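Long-range contacts in Poly(A) ribonuclease POP2 (Saccharomyces cerevisiae, PDB 1UOC), which degrades poly(A) RNA tails from the 3' end as a nuclease subunit of the CCR4-NOT mRNA deadenylase complex: residues 40-45 and 253-258; 68-73 and 177-182; 102-107 and 134-139; 161-166 and 197-202. All blocks are in the same frame, centred on the assembly; numbering follows the deposited sequence.

Contact 1 (40-45 and 253-258); sequences HVSIST and LMLLSF
Leu255 presses its CB against the side chain of Ser42, 3.6 Å from OG, where helix 247-264 packs on one side of strand 40-48 in the middle of the sheet. The two segments run nearer antiparallel than parallel, at 138°, with their axes 7.8 Å apart at closest approach. Ser42 OG stands between the backbone N and the carbonyl carbon (chi1 62°), and from there it bonds to Ser251 O, a carbonyl of the same helix just ahead of this segment. Beyond CB, the leucine continues toward the start of the strand, its CD1 4.1 Å from His40 CB. Phe258 follows: its CE2 lies 4.1 Å from His40 CD2, at the edge of the imidazole and near its plane, and the two side chains cross at about a right angle. Met254 packs farther along the strand, over Ile43 and Ser44. Its chain bends at chi3 (-61°), which brings CE to 3.3 Å from Ile43 O and to 4.0 Å from Ser44 CB. Ser44 is a predicted ligand of the catalytic metal, as is Gln250 on the same helix, so the helix packed on this strand probably also lines the metal site of this DEDD nuclease. Shape rather than bonding joins the two segments, and the Ser42 hydroxyl can be buried because Ser251 O takes its bond.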
loop_
_atom_site.group_PDB
_atom_site.type_symbol
_atom_site.label_atom_id
_atom_site.label_comp_id
_atom_site.label_asym_id
_atom_site.label_seq_id
_atom_site.Cartn_x
_atom_site.Cartn_y
_atom_site.Cartn_z
ATOM N N HIS A 40 11.778 -3.880 1.109
ATOM C CA HIS A 40 10.810 -2.881 1.580
ATOM C C HIS A 40 9.684 -2.891 0.538
ATOM O O HIS A 40 9.924 -2.699 -0.653
ATOM C CB HIS A 40 11.446 -1.486 1.681
ATOM C CG HIS A 40 12.217 -1.262 2.948
ATOM N ND1 HIS A 40 13.270 -2.067 3.337
ATOM C CD2 HIS A 40 12.069 -0.338 3.928
ATOM C CE1 HIS A 40 13.730 -1.648 4.503
ATOM N NE2 HIS A 40 13.020 -0.602 4.886
ATOM N N VAL A 41 8.463 -3.132 0.999
ATOM C CA VAL A 41 7.296 -3.225 0.128
ATOM C C VAL A 41 6.198 -2.233 0.520
ATOM O O VAL A 41 5.746 -2.220 1.668
ATOM C CB VAL A 41 6.664 -4.634 0.221
ATOM C CG1 VAL A 41 5.682 -4.865 -0.929
ATOM C CG2 VAL A 41 7.760 -5.679 0.227
ATOM N N SER A 42 5.760 -1.417 -0.432
ATOM C CA SER A 42 4.683 -0.464 -0.165
ATOM C C SER A 42 3.437 -1.009 -0.856
ATOM O O SER A 42 3.534 -1.722 -1.859
ATOM C CB SER A 42 5.014 0.901 -0.744
ATOM O OG SER A 42 5.152 0.793 -2.147
ATOM N N ILE A 43 2.274 -0.685 -0.311
ATOM C CA ILE A 43 1.023 -1.142 -0.888
ATOM C C ILE A 43 -0.022 -0.035 -0.954
ATOM O O ILE A 43 -0.102 0.823 -0.078
ATOM C CB ILE A 43 0.437 -2.332 -0.095
ATOM C CG1 ILE A 43 -0.919 -2.728 -0.687
ATOM C CG2 ILE A 43 0.320 -1.970 1.390
ATOM C CD1 ILE A 43 -1.607 -3.836 0.058
ATOM N N SER A 44 -0.823 -0.068 -2.007
ATOM C CA SER A 44 -1.887 0.901 -2.200
ATOM C C SER A 44 -3.072 0.150 -2.799
ATOM O O SER A 44 -2.906 -0.888 -3.452
ATOM C CB SER A 44 -1.444 2.017 -3.135
ATOM O OG SER A 44 -2.395 3.064 -3.098
ATOM N N THR A 45 -4.270 0.664 -2.573
ATOM C CA THR A 45 -5.449 -0.020 -3.066
ATOM C C THR A 45 -6.509 0.916 -3.603
ATOM O O THR A 45 -6.541 2.108 -3.296
ATOM C CB THR A 45 -6.101 -0.842 -1.962
ATOM O OG1 THR A 45 -6.531 0.053 -0.927
ATOM C CG2 THR A 45 -5.122 -1.865 -1.393
ATOM N N LEU A 253 4.930 6.216 -5.034
ATOM C CA LEU A 253 5.140 7.508 -4.379
ATOM C C LEU A 253 5.353 7.317 -2.888
ATOM O O LEU A 253 6.189 7.978 -2.266
ATOM C CB LEU A 253 3.925 8.431 -4.614
ATOM C CG LEU A 253 4.063 9.899 -4.176
ATOM C CD1 LEU A 253 5.290 10.518 -4.830
ATOM C CD2 LEU A 253 2.807 10.691 -4.561
ATOM N N MET A 254 4.567 6.409 -2.331
ATOM C CA MET A 254 4.596 6.057 -0.919
ATOM C C MET A 254 5.985 5.584 -0.515
ATOM O O MET A 254 6.584 6.106 0.422
ATOM C CB MET A 254 3.582 4.937 -0.693
ATOM C CG MET A 254 3.071 4.760 0.713
ATOM S SD MET A 254 1.896 3.387 0.779
ATOM C CE MET A 254 0.643 4.000 -0.340
ATOM N N LEU A 255 6.499 4.583 -1.226
ATOM C CA LEU A 255 7.823 4.023 -0.935
ATOM C C LEU A 255 8.970 5.040 -1.111
ATOM O O LEU A 255 9.907 5.086 -0.314
ATOM C CB LEU A 255 8.069 2.812 -1.838
ATOM C CG LEU A 255 9.334 2.007 -1.581
ATOM C CD1 LEU A 255 9.259 1.405 -0.170
ATOM C CD2 LEU A 255 9.488 0.916 -2.636
ATOM N N LEU A 256 8.895 5.834 -2.175
ATOM C CA LEU A 256 9.906 6.855 -2.463
ATOM C C LEU A 256 9.937 7.837 -1.303
ATOM O O LEU A 256 10.997 8.216 -0.805
ATOM C CB LEU A 256 9.524 7.604 -3.746
ATOM C CG LEU A 256 10.319 7.485 -5.046
ATOM C CD1 LEU A 256 11.160 6.224 -5.065
ATOM C CD2 LEU A 256 9.326 7.536 -6.214
ATOM N N SER A 257 8.747 8.246 -0.879
ATOM C CA SER A 257 8.609 9.185 0.216
ATOM C C SER A 257 9.114 8.594 1.524
ATOM O O SER A 257 9.830 9.256 2.266
ATOM C CB SER A 257 7.146 9.625 0.355
ATOM O OG SER A 257 6.739 10.367 -0.785
ATOM N N PHE A 258 8.756 7.346 1.806
ATOM C CA PHE A 258 9.210 6.716 3.039
ATOM C C PHE A 258 10.731 6.679 3.123
ATOM O O PHE A 258 11.321 7.088 4.116
ATOM C CB PHE A 258 8.696 5.275 3.149
ATOM C CG PHE A 258 9.164 4.579 4.377
ATOM C CD1 PHE A 258 8.537 4.806 5.600
ATOM C CD2 PHE A 258 10.287 3.758 4.338
ATOM C CE1 PHE A 258 9.032 4.228 6.775
ATOM C CE2 PHE A 258 10.790 3.177 5.501
ATOM C CZ PHE A 258 10.159 3.415 6.727
#

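Contact 2 (68-73 and 177-182); sequences TMRANV and DSMPNN
Met179 lays its methyl against the stem of Arg70, CE 4.1 Å from CG, and the same CE comes within 4.3 Å of Val73 CB. Met69 also turns its methyl into this spot, though the spacing of the two methyls in the model is too short to trust. The last bend of Met179, at chi3 (-83°), swings CE in toward the helix. Arg70, itself bent at chi2 and chi3, reaches past the methionine so that NH2 donates to Asn181 O at 3.2 Å; the oxygen lies close to the guanidinium plane, whereas NH2 stands well above the plane of the carbonyl. An alanine in place of Arg70 would probably leave Asn181 O without this donor and open a gap beside the Met179 methyl. The contact fastens the loop between helices 165-174 and 183-193, which ends at the N-cap residue Asn182, to helix 61-73: peripheral helix-loop packing of the RNase D domain, with one arginine bond to a loop carbonyl.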
loop_
_atom_site.group_PDB
_atom_site.type_symbol
_atom_site.label_atom_id
_atom_site.label_comp_id
_atom_site.label_asym_id
_atom_site.label_seq_id
_atom_site.Cartn_x
_atom_site.Cartn_y
_atom_site.Cartn_z
ATOM N N THR A 68 -16.128 0.642 11.512
ATOM C CA THR A 68 -16.562 1.182 10.233
ATOM C C THR A 68 -15.910 0.353 9.141
ATOM O O THR A 68 -16.515 0.047 8.116
ATOM C CB THR A 68 -16.104 2.649 10.068
ATOM O OG1 THR A 68 -16.745 3.467 11.055
ATOM C CG2 THR A 68 -16.441 3.167 8.675
ATOM N N MET A 69 -14.656 -0.008 9.379
ATOM C CA MET A 69 -13.900 -0.789 8.416
ATOM C C MET A 69 -14.378 -2.232 8.352
ATOM O O MET A 69 -14.493 -2.802 7.271
ATOM C CB MET A 69 -12.408 -0.732 8.761
ATOM C CG MET A 69 -11.524 -1.566 7.845
ATOM S SD MET A 69 -10.818 -2.971 8.707
ATOM C CE MET A 69 -12.036 -4.200 8.474
ATOM N N ARG A 70 -14.670 -2.818 9.508
ATOM C CA ARG A 70 -15.127 -4.206 9.568
ATOM C C ARG A 70 -16.482 -4.368 8.902
ATOM O O ARG A 70 -16.758 -5.383 8.269
ATOM C CB ARG A 70 -15.200 -4.676 11.026
ATOM C CG ARG A 70 -15.324 -6.184 11.199
ATOM C CD ARG A 70 -16.766 -6.656 11.157
ATOM N NE ARG A 70 -17.547 -6.118 12.271
ATOM C CZ ARG A 70 -17.258 -6.310 13.557
ATOM N NH1 ARG A 70 -18.030 -5.783 14.499
ATOM N NH2 ARG A 70 -16.195 -7.024 13.905
ATOM N N ALA A 71 -17.320 -3.349 9.045
ATOM C CA ALA A 71 -18.655 -3.360 8.469
ATOM C C ALA A 71 -18.630 -3.082 6.970
ATOM O O ALA A 71 -19.649 -3.225 6.294
ATOM C CB ALA A 71 -19.525 -2.323 9.177
ATOM N N ASN A 72 -17.469 -2.702 6.446
ATOM C CA ASN A 72 -17.352 -2.388 5.027
ATOM C C ASN A 72 -16.460 -3.309 4.196
ATOM O O ASN A 72 -16.694 -3.482 3.000
ATOM C CB ASN A 72 -16.855 -0.947 4.839
ATOM C CG ASN A 72 -17.885 0.089 5.245
ATOM O OD1 ASN A 72 -19.053 0.005 4.863
ATOM N ND2 ASN A 72 -17.452 1.088 6.011
ATOM N N VAL A 73 -15.444 -3.897 4.817
ATOM C CA VAL A 73 -14.511 -4.748 4.085
ATOM C C VAL A 73 -15.066 -5.888 3.234
ATOM O O VAL A 73 -14.639 -6.053 2.092
ATOM C CB VAL A 73 -13.420 -5.312 5.027
ATOM C CG1 VAL A 73 -12.736 -6.517 4.386
ATOM C CG2 VAL A 73 -12.380 -4.232 5.294
ATOM N N ASP A 177 -11.545 -15.853 4.672
ATOM C CA ASP A 177 -12.645 -14.891 4.639
ATOM C C ASP A 177 -13.245 -14.764 6.039
ATOM O O ASP A 177 -14.231 -14.055 6.252
ATOM C CB ASP A 177 -13.708 -15.292 3.589
ATOM C CG ASP A 177 -14.851 -16.150 4.156
ATOM O OD1 ASP A 177 -15.787 -16.451 3.381
ATOM O OD2 ASP A 177 -14.837 -16.530 5.346
ATOM N N SER A 178 -12.622 -15.454 6.992
ATOM C CA SER A 178 -13.049 -15.443 8.385
ATOM C C SER A 178 -12.447 -14.236 9.098
ATOM O O SER A 178 -11.564 -14.372 9.947
ATOM C CB SER A 178 -12.603 -16.735 9.085
ATOM O OG SER A 178 -13.182 -17.882 8.484
ATOM N N MET A 179 -12.925 -13.054 8.733
ATOM C CA MET A 179 -12.454 -11.804 9.316
ATOM C C MET A 179 -12.546 -11.820 10.833
ATOM O O MET A 179 -13.497 -12.361 11.396
ATOM C CB MET A 179 -13.289 -10.641 8.784
ATOM C CG MET A 179 -12.649 -9.893 7.639
ATOM S SD MET A 179 -11.362 -8.770 8.207
ATOM C CE MET A 179 -12.353 -7.371 8.690
ATOM N N PRO A 180 -11.546 -11.244 11.520
ATOM C CA PRO A 180 -11.569 -11.209 12.983
ATOM C C PRO A 180 -12.857 -10.547 13.466
ATOM O O PRO A 180 -13.609 -9.991 12.662
ATOM C CB PRO A 180 -10.319 -10.409 13.322
ATOM C CG PRO A 180 -9.372 -10.876 12.268
ATOM C CD PRO A 180 -10.227 -10.824 11.016
ATOM N N ASN A 181 -13.099 -10.587 14.773
ATOM C CA ASN A 181 -14.331 -10.032 15.325
ATOM C C ASN A 181 -14.162 -8.787 16.193
ATOM O O ASN A 181 -15.142 -8.208 16.657
ATOM C CB ASN A 181 -15.050 -11.130 16.114
ATOM C CG ASN A 181 -16.547 -10.940 16.136
ATOM O OD1 ASN A 181 -17.055 -10.008 16.759
ATOM N ND2 ASN A 181 -17.267 -11.822 15.447
ATOM N N ASN A 182 -12.923 -8.373 16.415
ATOM C CA ASN A 182 -12.660 -7.195 17.229
ATOM C C ASN A 182 -11.278 -6.628 16.934
ATOM O O ASN A 182 -10.384 -7.349 16.491
ATOM C CB ASN A 182 -12.765 -7.542 18.716
ATOM C CG ASN A 182 -11.848 -8.682 19.115
ATOM O OD1 ASN A 182 -12.118 -9.843 18.813
ATOM N ND2 ASN A 182 -10.754 -8.354 19.790
#

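Contact 3 (102-107 and 134-139); sequences FNFEFD and LGIDVF
With CG beside the backbone N in Phe104 (chi1 -62°) and CG1 between N and the carbonyl carbon in Ile136 (chi1 88°), the two side chains lie side by side and point the same way. Their closest carbons are modelled too near each other for the exact spacing to count. Val138 adds CG2 4.0 Å from Phe104 CE2, and Phe141 meets the Phe104 ring edge-to-face. An alanine in place of Phe104 would probably leave Ile136 CD1 and Val138 CG2 facing a gap, and Phe141 with one of its two aromatic neighbours, Phe102 and Phe104, gone. Beneath the side chains runs a single beta bridge between Phe104 and Ile136. Ile136 N donates to Asn103 O at 2.8 Å; Glu105 N donates to Ile136 O, also at 2.8 Å. Gly135 passes so tightly that a CB there would fall 2.4 Å from Glu105 CA. The bridge ties the chain just past strand 99-103 to the link between helices 128-134 and 138-146. Asp137 caps the second of these helices, OD1 accepting from Glu140 N, while its OD2 lies 3.6 Å from Glu105 OE1. The two carboxylates, side by side, would tend to repel each other and perhaps raise each other's affinity for a proton, an effect the helix start beyond Asp137 is likely to offset in part.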
loop_
_atom_site.group_PDB
_atom_site.type_symbol
_atom_site.label_atom_id
_atom_site.label_comp_id
_atom_site.label_asym_id
_atom_site.label_seq_id
_atom_site.Cartn_x
_atom_site.Cartn_y
_atom_site.Cartn_z
ATOM N N PHE A 102 -1.653 -4.348 -10.009
ATOM C CA PHE A 102 -2.475 -5.509 -10.281
ATOM C C PHE A 102 -3.909 -5.057 -10.553
ATOM O O PHE A 102 -4.499 -4.314 -9.772
ATOM C CB PHE A 102 -2.432 -6.468 -9.089
ATOM C CG PHE A 102 -1.045 -6.975 -8.760
ATOM C CD1 PHE A 102 -0.195 -6.240 -7.932
ATOM C CD2 PHE A 102 -0.594 -8.180 -9.280
ATOM C CE1 PHE A 102 1.085 -6.701 -7.629
ATOM C CE2 PHE A 102 0.687 -8.654 -8.984
ATOM C CZ PHE A 102 1.528 -7.908 -8.154
ATOM N N ASN A 103 -4.464 -5.505 -11.672
ATOM C CA ASN A 103 -5.826 -5.140 -12.052
ATOM C C ASN A 103 -6.718 -6.370 -11.851
ATOM O O ASN A 103 -6.461 -7.434 -12.407
ATOM C CB ASN A 103 -5.828 -4.670 -13.506
ATOM C CG ASN A 103 -4.890 -3.484 -13.740
ATOM O OD1 ASN A 103 -3.748 -3.649 -14.178
ATOM N ND2 ASN A 103 -5.369 -2.287 -13.437
ATOM N N PHE A 104 -7.758 -6.231 -11.035
ATOM C CA PHE A 104 -8.621 -7.366 -10.737
ATOM C C PHE A 104 -9.875 -7.476 -11.585
ATOM O O PHE A 104 -10.343 -6.490 -12.168
ATOM C CB PHE A 104 -9.003 -7.358 -9.257
ATOM C CG PHE A 104 -7.831 -7.484 -8.337
ATOM C CD1 PHE A 104 -7.200 -6.356 -7.827
ATOM C CD2 PHE A 104 -7.331 -8.737 -7.999
ATOM C CE1 PHE A 104 -6.083 -6.472 -6.985
ATOM C CE2 PHE A 104 -6.216 -8.866 -7.164
ATOM C CZ PHE A 104 -5.591 -7.730 -6.657
ATOM N N GLU A 105 -10.420 -8.684 -11.640
ATOM C CA GLU A 105 -11.621 -8.932 -12.421
ATOM C C GLU A 105 -12.762 -8.071 -11.915
ATOM O O GLU A 105 -12.886 -7.826 -10.718
ATOM C CB GLU A 105 -12.013 -10.412 -12.366
ATOM C CG GLU A 105 -12.617 -10.885 -11.057
ATOM C CD GLU A 105 -12.676 -12.410 -10.975
ATOM O OE1 GLU A 105 -13.375 -12.947 -10.090
ATOM O OE2 GLU A 105 -12.009 -13.070 -11.798
ATOM N N PHE A 106 -13.588 -7.609 -12.843
ATOM C CA PHE A 106 -14.713 -6.763 -12.509
ATOM C C PHE A 106 -15.935 -7.188 -13.316
ATOM O O PHE A 106 -15.842 -7.408 -14.521
ATOM C CB PHE A 106 -14.355 -5.311 -12.808
ATOM C CG PHE A 106 -15.457 -4.355 -12.518
ATOM C CD1 PHE A 106 -15.891 -4.149 -11.211
ATOM C CD2 PHE A 106 -16.076 -3.667 -13.554
ATOM C CE1 PHE A 106 -16.929 -3.272 -10.937
ATOM C CE2 PHE A 106 -17.117 -2.788 -13.294
ATOM C CZ PHE A 106 -17.546 -2.589 -11.979
ATOM N N ASP A 107 -17.076 -7.291 -12.644
ATOM C CA ASP A 107 -18.327 -7.714 -13.273
ATOM C C ASP A 107 -19.151 -6.525 -13.772
ATOM O O ASP A 107 -19.723 -5.780 -12.981
ATOM C CB ASP A 107 -19.142 -8.531 -12.267
ATOM C CG ASP A 107 -18.334 -8.879 -11.021
ATOM O OD1 ASP A 107 -17.983 -7.946 -10.256
ATOM O OD2 ASP A 107 -18.032 -10.079 -10.810
ATOM N N LEU A 134 -9.717 -9.421 -18.702
ATOM C CA LEU A 134 -8.360 -9.818 -18.352
ATOM C C LEU A 134 -8.030 -9.611 -16.883
ATOM O O LEU A 134 -6.923 -9.904 -16.449
ATOM C CB LEU A 134 -7.365 -9.053 -19.219
ATOM C CG LEU A 134 -7.571 -9.235 -20.727
ATOM C CD1 LEU A 134 -6.518 -8.474 -21.474
ATOM C CD2 LEU A 134 -7.512 -10.707 -21.094
ATOM N N GLY A 135 -9.001 -9.116 -16.125
ATOM C CA GLY A 135 -8.799 -8.864 -14.710
ATOM C C GLY A 135 -8.409 -10.124 -13.978
ATOM O O GLY A 135 -8.904 -11.200 -14.280
ATOM N N ILE A 136 -7.524 -9.994 -13.003
ATOM C CA ILE A 136 -7.079 -11.164 -12.276
ATOM C C ILE A 136 -8.049 -11.555 -11.169
ATOM O O ILE A 136 -8.796 -10.710 -10.637
ATOM C CB ILE A 136 -5.673 -10.957 -11.671
ATOM C CG1 ILE A 136 -5.786 -10.328 -10.304
ATOM C CG2 ILE A 136 -4.827 -10.062 -12.565
ATOM C CD1 ILE A 136 -4.948 -11.043 -9.312
ATOM N N ASP A 137 -8.035 -12.842 -10.826
ATOM C CA ASP A 137 -8.904 -13.368 -9.780
ATOM C C ASP A 137 -8.269 -13.116 -8.413
ATOM O O ASP A 137 -7.129 -13.523 -8.160
ATOM C CB ASP A 137 -9.142 -14.865 -10.025
ATOM C CG ASP A 137 -9.906 -15.523 -8.904
ATOM O OD1 ASP A 137 -9.260 -15.979 -7.936
ATOM O OD2 ASP A 137 -11.154 -15.576 -8.987
ATOM N N VAL A 138 -9.011 -12.459 -7.526
ATOM C CA VAL A 138 -8.477 -12.119 -6.213
ATOM C C VAL A 138 -7.992 -13.280 -5.349
ATOM O O VAL A 138 -7.024 -13.119 -4.617
ATOM C CB VAL A 138 -9.469 -11.233 -5.393
ATOM C CG1 VAL A 138 -10.503 -12.084 -4.686
ATOM C CG2 VAL A 138 -8.695 -10.402 -4.386
ATOM N N PHE A 139 -8.630 -14.444 -5.410
ATOM C CA PHE A 139 -8.146 -15.563 -4.598
ATOM C C PHE A 139 -6.780 -16.046 -5.108
ATOM O O PHE A 139 -5.880 -16.344 -4.322
ATOM C CB PHE A 139 -9.122 -16.745 -4.619
ATOM C CG PHE A 139 -8.605 -17.951 -3.877
ATOM C CD1 PHE A 139 -8.543 -17.952 -2.486
ATOM C CD2 PHE A 139 -8.104 -19.058 -4.567
ATOM C CE1 PHE A 139 -7.989 -19.034 -1.790
ATOM C CE2 PHE A 139 -7.544 -20.148 -3.875
ATOM C CZ PHE A 139 -7.487 -20.132 -2.491
#

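Contact 4 (161-166 and 197-202); sequences YHAAYD and FYDLNL
Over the centre of one face of the Tyr161 ring sits Asn201 CB, 3.5 Å from the centroid and 10° off the normal, a CH-pi contact, while Leu200 approaches obliquely, its CB 3.6 Å from Tyr161 CD1. The motif beneath is a helix N-cap: Asp199, at the end of strand 197-199, caps helix 200-207 and at the same time holds the loop that leads from strand 157-160 into helix 165-174. The Asn201 amide is turned 77° from the tyrosine ring, and its ND2 end lies against the imidazole of His162, obliquely and without a hydrogen bond. The helix backbone sets Asn201 CB over the ring, and CG, anti to the backbone N, leads off toward His162. Helix 165-174 carries Asp166, a predicted ligand of the catalytic metal in this DEDD nuclease. The hydroxyl of Tyr161 is bonded to Tyr227 O, which should steady the far end of the ring. Asp199 OD1 receives Leu202 N at 3.3 Å and His162 N at 3.2 Å from opposite faces of the carboxylate, with a weak third bond from Asn201 N. One side chain thus serves the helix start and the loop together, and its second oxygen completes the hold: Ala163 N donates to Asp199 OD2 at 3.1 Å, arriving from above the carboxylate plane.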
loop_
_atom_site.group_PDB
_atom_site.type_symbol
_atom_site.label_atom_id
_atom_site.label_comp_id
_atom_site.label_asym_id
_atom_site.label_seq_id
_atom_site.Cartn_x
_atom_site.Cartn_y
_atom_site.Cartn_z
ATOM N N TYR A 161 -0.098 3.608 3.956
ATOM C CA TYR A 161 -0.571 4.970 4.187
ATOM C C TYR A 161 -2.033 4.756 4.531
ATOM O O TYR A 161 -2.779 4.216 3.722
ATOM C CB TYR A 161 -0.451 5.816 2.915
ATOM C CG TYR A 161 -0.103 7.259 3.196
ATOM C CD1 TYR A 161 1.218 7.638 3.431
ATOM C CD2 TYR A 161 -1.102 8.234 3.307
ATOM C CE1 TYR A 161 1.544 8.950 3.777
ATOM C CE2 TYR A 161 -0.794 9.541 3.654
ATOM C CZ TYR A 161 0.531 9.894 3.892
ATOM O OH TYR A 161 0.847 11.182 4.270
ATOM N N HIS A 162 -2.448 5.168 5.722
ATOM C CA HIS A 162 -3.826 4.934 6.145
ATOM C C HIS A 162 -4.025 3.422 6.027
ATOM O O HIS A 162 -4.869 2.946 5.266
ATOM C CB HIS A 162 -4.809 5.668 5.232
ATOM C CG HIS A 162 -4.934 7.131 5.524
ATOM N ND1 HIS A 162 -5.510 8.019 4.640
ATOM C CD2 HIS A 162 -4.588 7.857 6.615
ATOM C CE1 HIS A 162 -5.515 9.229 5.175
ATOM N NE2 HIS A 162 -4.961 9.157 6.373
ATOM N N ALA A 163 -3.207 2.684 6.777
ATOM C CA ALA A 163 -3.228 1.231 6.791
ATOM C C ALA A 163 -4.640 0.694 6.942
ATOM O O ALA A 163 -5.304 0.400 5.951
ATOM C CB ALA A 163 -2.351 0.717 7.925
ATOM N N ALA A 164 -5.071 0.563 8.194
ATOM C CA ALA A 164 -6.399 0.066 8.553
ATOM C C ALA A 164 -7.179 -0.610 7.427
ATOM O O ALA A 164 -7.428 -1.816 7.474
ATOM C CB ALA A 164 -7.221 1.199 9.143
ATOM N N TYR A 165 -7.571 0.166 6.421
ATOM C CA TYR A 165 -8.338 -0.377 5.307
ATOM C C TYR A 165 -7.571 -1.273 4.341
ATOM O O TYR A 165 -8.115 -2.259 3.848
ATOM C CB TYR A 165 -9.012 0.759 4.535
ATOM C CG TYR A 165 -10.319 1.182 5.158
ATOM C CD1 TYR A 165 -10.358 1.751 6.433
ATOM C CD2 TYR A 165 -11.529 0.963 4.498
ATOM C CE1 TYR A 165 -11.573 2.083 7.037
ATOM C CE2 TYR A 165 -12.745 1.293 5.090
ATOM C CZ TYR A 165 -12.760 1.848 6.358
ATOM O OH TYR A 165 -13.963 2.151 6.954
ATOM N N ASP A 166 -6.315 -0.942 4.064
ATOM C CA ASP A 166 -5.534 -1.759 3.143
ATOM C C ASP A 166 -5.250 -3.109 3.783
ATOM O O ASP A 166 -5.465 -4.152 3.166
ATOM C CB ASP A 166 -4.225 -1.058 2.765
ATOM C CG ASP A 166 -4.457 0.198 1.940
ATOM O OD1 ASP A 166 -5.594 0.408 1.480
ATOM O OD2 ASP A 166 -3.504 0.974 1.737
ATOM N N PHE A 197 6.074 -3.472 9.924
ATOM C CA PHE A 197 5.424 -2.540 9.022
ATOM C C PHE A 197 5.272 -1.130 9.568
ATOM O O PHE A 197 5.324 -0.897 10.775
ATOM C CB PHE A 197 4.062 -3.108 8.581
ATOM C CG PHE A 197 2.928 -2.828 9.535
ATOM C CD1 PHE A 197 2.303 -1.587 9.546
ATOM C CD2 PHE A 197 2.468 -3.814 10.400
ATOM C CE1 PHE A 197 1.239 -1.325 10.399
ATOM C CE2 PHE A 197 1.399 -3.568 11.263
ATOM C CZ PHE A 197 0.783 -2.318 11.263
ATOM N N TYR A 198 5.102 -0.180 8.661
ATOM C CA TYR A 198 4.929 1.213 9.047
ATOM C C TYR A 198 3.792 1.898 8.309
ATOM O O TYR A 198 3.531 1.623 7.141
ATOM C CB TYR A 198 6.198 2.020 8.780
ATOM C CG TYR A 198 7.369 1.650 9.648
ATOM C CD1 TYR A 198 8.155 0.537 9.356
ATOM C CD2 TYR A 198 7.682 2.405 10.781
ATOM C CE1 TYR A 198 9.234 0.182 10.180
ATOM C CE2 TYR A 198 8.751 2.061 11.606
ATOM C CZ TYR A 198 9.523 0.951 11.303
ATOM O OH TYR A 198 10.573 0.612 12.125
ATOM N N ASP A 199 3.104 2.783 9.014
ATOM C CA ASP A 199 2.047 3.567 8.404
ATOM C C ASP A 199 2.736 4.919 8.212
ATOM O O ASP A 199 2.920 5.676 9.173
ATOM C CB ASP A 199 0.855 3.741 9.340
ATOM C CG ASP A 199 -0.290 4.457 8.666
ATOM O OD1 ASP A 199 -0.015 5.361 7.846
ATOM O OD2 ASP A 199 -1.461 4.126 8.953
ATOM N N LEU A 200 3.147 5.204 6.982
ATOM C CA LEU A 200 3.839 6.446 6.681
ATOM C C LEU A 200 3.001 7.663 7.059
ATOM O O LEU A 200 3.536 8.682 7.483
ATOM C CB LEU A 200 4.202 6.491 5.191
ATOM C CG LEU A 200 4.926 7.739 4.690
ATOM C CD1 LEU A 200 6.109 8.038 5.576
ATOM C CD2 LEU A 200 5.360 7.514 3.260
ATOM N N ASN A 201 1.690 7.549 6.902
ATOM C CA ASN A 201 0.778 8.634 7.234
ATOM C C ASN A 201 0.937 8.987 8.717
ATOM O O ASN A 201 1.017 10.153 9.108
ATOM C CB ASN A 201 -0.657 8.186 6.929
ATOM C CG ASN A 201 -1.692 9.178 7.412
ATOM O OD1 ASN A 201 -1.895 9.343 8.612
ATOM N ND2 ASN A 201 -2.348 9.853 6.476
ATOM N N LEU A 202 0.992 7.959 9.546
ATOM C CA LEU A 202 1.154 8.152 10.971
ATOM C C LEU A 202 2.541 8.721 11.316
ATOM O O LEU A 202 2.649 9.646 12.119
ATOM C CB LEU A 202 0.889 6.821 11.676
ATOM C CG LEU A 202 1.012 6.745 13.189
ATOM C CD1 LEU A 202 2.455 6.492 13.537
ATOM C CD2 LEU A 202 0.490 8.021 13.840
#

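Contact 1 lies nearest the core, its strand 40-48 in the middle of the mixed sheet. Contacts 3 and 4 reach the same sheet through strands 99-103 and 197-199, with centres about 22 Å and 10 Å from that of contact 1. Contacts 1 and 4 touch: Thr45 bonds to Asp166, and Leu200 packs on helix 247-264. Contact 2 stands aside, about 17 Å centre to centre from contact 4, yet Tyr165 touches Met69. Along the chain contact 1 spans all the others, contact 3 closes before contact 4 opens, and contacts 2 and 4 interleave. Contacts 1 and 4 bring Ser44 and Asp166 to the predicted metal site, while contacts 2 and 3 lie toward the periphery.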